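Local coordinates for SCO family protein (Aquifex aeolicus, PDB 3ME7) that probably binds copper and takes part in electron transfer as a thioredoxin-fold member of the SCO1/2 family, carrying a redox-active disulfide, at residues Pro35-Cys40 and Thr71-Asp76. Numbering follows the deposited sequence.
Sequences PIYTHC and TFDPKD
In this thioredoxin-fold SCO domain, the parallel strands 31-36 and 66-71 end side by side, Ile36 bridging to Thr71, and the loops that leave them lock together beside the redox-active Cys40-Cys44 disulfide. The last rung is Phe72 N to Ile36 O, 2.9 Å. Beyond it the carboxylate of Asp76, whose two oxygens can serve several donors at once, meets Thr38 tip to tip. Asp76 OD2 accepts from Thr38 N with its syn lone pair (3.1 Å). On the anti side, 28° out of the carboxylate plane, Thr71 OG1 donates to Asp76 OD2 at 2.6 Å. Threonine suits position 71 because OG1, anti to the backbone N (chi1 175°), also accepts from Asp73 N in an ST turn. Asp76 OD1 receives a weak hydrogen bond from Thr38 OG1. An alanine in place of Asp76 would probably leave Thr38 N and Thr71 OG1 without their shared acceptor and the turn at Thr38 less firmly held. Nearby, the flat Phe72 ring offers an apolar surface to Pro35 CB and to Tyr37, whose CD1 lies 3.4 Å from Phe72 CZ, the ring planes 59° apart; Tyr37 OH bonds to Phe124 N, and Phe72 packs against His126, a predicted copper ligand. Cys40 CB sits over the centre of the Tyr37 ring. One water joins the loops, accepting from His39 N and donating to Asp76 OD1 and, at 2.8 Å, to Asp73 OD2.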
ATOM      1  N   PRO A  35       3.432   1.538  -2.147  1.00  8.59           N
ATOM      2  CA  PRO A  35       4.336   2.696  -2.096  1.00  8.98           C
ATOM      3  C   PRO A  35       4.571   3.289  -3.473  1.00  9.55           C
ATOM      4  O   PRO A  35       4.908   2.565  -4.415  1.00 10.62           O
ATOM      5  CB  PRO A  35       5.660   2.137  -1.564  1.00  8.01           C
ATOM      6  CG  PRO A  35       5.559   0.635  -1.636  1.00 10.97           C
ATOM      7  CD  PRO A  35       4.086   0.256  -1.816  1.00  8.69           C
ATOM      8  N   ILE A  36       4.385   4.603  -3.577  1.00  9.20           N
ATOM      9  CA  ILE A  36       4.628   5.357  -4.803  1.00  9.34           C
ATOM     10  C   ILE A  36       5.243   6.707  -4.402  1.00  9.11           C
ATOM     11  O   ILE A  36       5.464   6.955  -3.217  1.00  8.07           O
ATOM     12  CB  ILE A  36       3.320   5.558  -5.647  1.00  9.97           C
ATOM     13  CG1 ILE A  36       2.181   6.179  -4.809  1.00 10.12           C
ATOM     14  CG2 ILE A  36       2.859   4.210  -6.257  1.00 11.52           C
ATOM     15  CD1 ILE A  36       2.242   7.645  -4.603  1.00 11.81           C
ATOM     16  N   TYR A  37       5.522   7.578  -5.372  1.00  9.54           N
ATOM     17  CA  TYR A  37       5.646   9.006  -5.047  1.00 10.76           C
ATOM     18  C   TYR A  37       4.884   9.826  -6.078  1.00 11.66           C
ATOM     19  O   TYR A  37       4.658   9.352  -7.184  1.00 11.41           O
ATOM     20  CB  TYR A  37       7.096   9.484  -4.872  1.00 11.94           C
ATOM     21  CG  TYR A  37       8.022   9.308  -6.052  1.00 13.89           C
ATOM     22  CD1 TYR A  37       8.505   8.050  -6.411  1.00 13.78           C
ATOM     23  CD2 TYR A  37       8.475  10.414  -6.765  1.00 13.18           C
ATOM     24  CE1 TYR A  37       9.384   7.899  -7.452  1.00 15.25           C
ATOM     25  CE2 TYR A  37       9.355  10.266  -7.826  1.00 15.19           C
ATOM     26  CZ  TYR A  37       9.799   9.010  -8.162  1.00 14.00           C
ATOM     27  OH  TYR A  37      10.668   8.853  -9.216  1.00 17.37           O
ATOM     28  N   THR A  38       4.454  11.026  -5.699  1.00 12.83           N
ATOM     29  CA  THR A  38       3.396  11.701  -6.473  1.00 14.05           C
ATOM     30  C   THR A  38       3.893  12.296  -7.780  1.00 15.44           C
ATOM     31  O   THR A  38       3.113  12.466  -8.716  1.00 17.35           O
ATOM     32  CB  THR A  38       2.560  12.730  -5.653  1.00 15.21           C
ATOM     33  OG1 THR A  38       3.345  13.886  -5.338  1.00 17.39           O
ATOM     34  CG2 THR A  38       1.992  12.101  -4.380  1.00 17.29           C
ATOM     35  N   HIS A  39       5.189  12.592  -7.843  1.00 14.55           N
ATOM     36  CA  HIS A  39       5.779  13.127  -9.063  1.00 16.25           C
ATOM     37  C   HIS A  39       6.412  12.030  -9.912  1.00 17.02           C
ATOM     38  O   HIS A  39       7.124  12.310 -10.863  1.00 18.53           O
ATOM     39  CB  HIS A  39       6.792  14.220  -8.735  1.00 17.98           C
ATOM     40  CG  HIS A  39       6.179  15.439  -8.131  1.00 20.43           C
ATOM     41  ND1 HIS A  39       5.519  16.389  -8.883  1.00 20.03           N
ATOM     42  CD2 HIS A  39       6.138  15.876  -6.850  1.00 19.64           C
ATOM     43  CE1 HIS A  39       5.086  17.352  -8.087  1.00 20.35           C
ATOM     44  NE2 HIS A  39       5.450  17.066  -6.848  1.00 20.62           N
ATOM     45  N   CYS A  40       6.115  10.774  -9.577  1.00 16.83           N
ATOM     46  CA  CYS A  40       6.684   9.606 -10.248  1.00 17.83           C
ATOM     47  C   CYS A  40       5.979   9.386 -11.591  1.00 19.51           C
ATOM     48  O   CYS A  40       4.803   9.017 -11.638  1.00 20.37           O
ATOM     49  CB  CYS A  40       6.495   8.414  -9.315  1.00 17.46           C
ATOM     50  SG  CYS A  40       7.073   6.743  -9.747  1.00 21.99           S
ATOM     51  N   THR A  71       2.647   7.706  -0.289  1.00  8.08           N
ATOM     52  CA  THR A  71       3.868   8.289  -0.840  1.00  8.47           C
ATOM     53  C   THR A  71       5.095   8.143   0.065  1.00  9.18           C
ATOM     54  O   THR A  71       5.038   8.366   1.266  1.00  9.75           O
ATOM     55  CB  THR A  71       3.694   9.755  -1.277  1.00  8.19           C
ATOM     56  OG1 THR A  71       4.986  10.239  -1.696  1.00 10.45           O
ATOM     57  CG2 THR A  71       3.196  10.611  -0.112  1.00 11.15           C
ATOM     58  N   PHE A  72       6.199   7.729  -0.542  1.00  8.43           N
ATOM     59  CA  PHE A  72       7.475   7.636   0.176  1.00  9.70           C
ATOM     60  C   PHE A  72       8.396   8.820  -0.012  1.00 10.62           C
ATOM     61  O   PHE A  72       9.524   8.825   0.523  1.00 10.89           O
ATOM     62  CB  PHE A  72       8.199   6.320  -0.100  1.00  9.63           C
ATOM     63  CG  PHE A  72       8.591   6.112  -1.533  1.00 11.07           C
ATOM     64  CD1 PHE A  72       9.754   6.691  -2.056  1.00 10.35           C
ATOM     65  CD2 PHE A  72       7.824   5.281  -2.343  1.00 10.57           C
ATOM     66  CE1 PHE A  72      10.141   6.450  -3.416  1.00 12.04           C
ATOM     67  CE2 PHE A  72       8.183   5.035  -3.669  1.00 11.86           C
ATOM     68  CZ  PHE A  72       9.316   5.615  -4.210  1.00 10.73           C
ATOM     69  N   ASP A  73       7.919   9.829  -0.735  1.00 10.98           N
ATOM     70  CA  ASP A  73       8.676  11.059  -0.880  1.00 12.38           C
ATOM     71  C   ASP A  73       8.328  11.984   0.275  1.00 13.00           C
ATOM     72  O   ASP A  73       7.220  12.499   0.321  1.00 13.26           O
ATOM     73  CB  ASP A  73       8.363  11.719  -2.217  1.00 13.57           C
ATOM     74  CG  ASP A  73       9.244  12.927  -2.497  1.00 18.64           C
ATOM     75  OD1 ASP A  73       9.901  13.428  -1.562  1.00 14.89           O
ATOM     76  OD2 ASP A  73       9.269  13.375  -3.662  1.00 15.75           O
ATOM     77  N   PRO A  74       9.282  12.215   1.208  1.00 14.58           N
ATOM     78  CA  PRO A  74       8.934  13.028   2.378  1.00 15.11           C
ATOM     79  C   PRO A  74       8.665  14.494   2.086  1.00 15.28           C
ATOM     80  O   PRO A  74       8.217  15.208   2.984  1.00 14.99           O
ATOM     81  CB  PRO A  74      10.143  12.872   3.310  1.00 15.94           C
ATOM     82  CG  PRO A  74      11.230  12.475   2.456  1.00 15.46           C
ATOM     83  CD  PRO A  74      10.678  11.750   1.258  1.00 15.74           C
ATOM     84  N   LYS A  75       8.896  14.929   0.850  1.00 15.57           N
ATOM     85  CA  LYS A  75       8.580  16.290   0.434  1.00 16.01           C
ATOM     86  C   LYS A  75       7.119  16.424  -0.018  1.00 14.30           C
ATOM     87  O   LYS A  75       6.605  17.536  -0.165  1.00 15.06           O
ATOM     88  CB  LYS A  75       9.545  16.760  -0.670  1.00 18.35           C
ATOM     89  CG  LYS A  75      11.010  16.826  -0.213  1.00 32.44           C
ATOM     90  CD  LYS A  75      11.896  17.650  -1.150  1.00 21.50           C
ATOM     91  CE  LYS A  75      11.503  19.132  -1.179  1.00 32.60           C
ATOM     92  NZ  LYS A  75      11.822  19.830   0.104  1.00 23.20           N
ATOM     93  N   ASP A  76       6.438  15.288  -0.199  1.00 12.89           N
ATOM     94  CA  ASP A  76       5.054  15.313  -0.657  1.00 12.06           C
ATOM     95  C   ASP A  76       4.138  15.856   0.450  1.00 11.50           C
ATOM     96  O   ASP A  76       4.260  15.473   1.623  1.00 12.22           O
ATOM     97  CB  ASP A  76       4.590  13.914  -1.110  1.00 11.72           C
ATOM     98  CG  ASP A  76       4.930  13.607  -2.564  1.00 16.46           C
ATOM     99  OD1 ASP A  76       5.401  14.499  -3.302  1.00 12.92           O
ATOM    100  OD2 ASP A  76       4.711  12.453  -2.987  1.00 11.85           O
TER
HETATM  101  O   HOH W   1       6.958  13.114  -5.304  1.00 13.53           O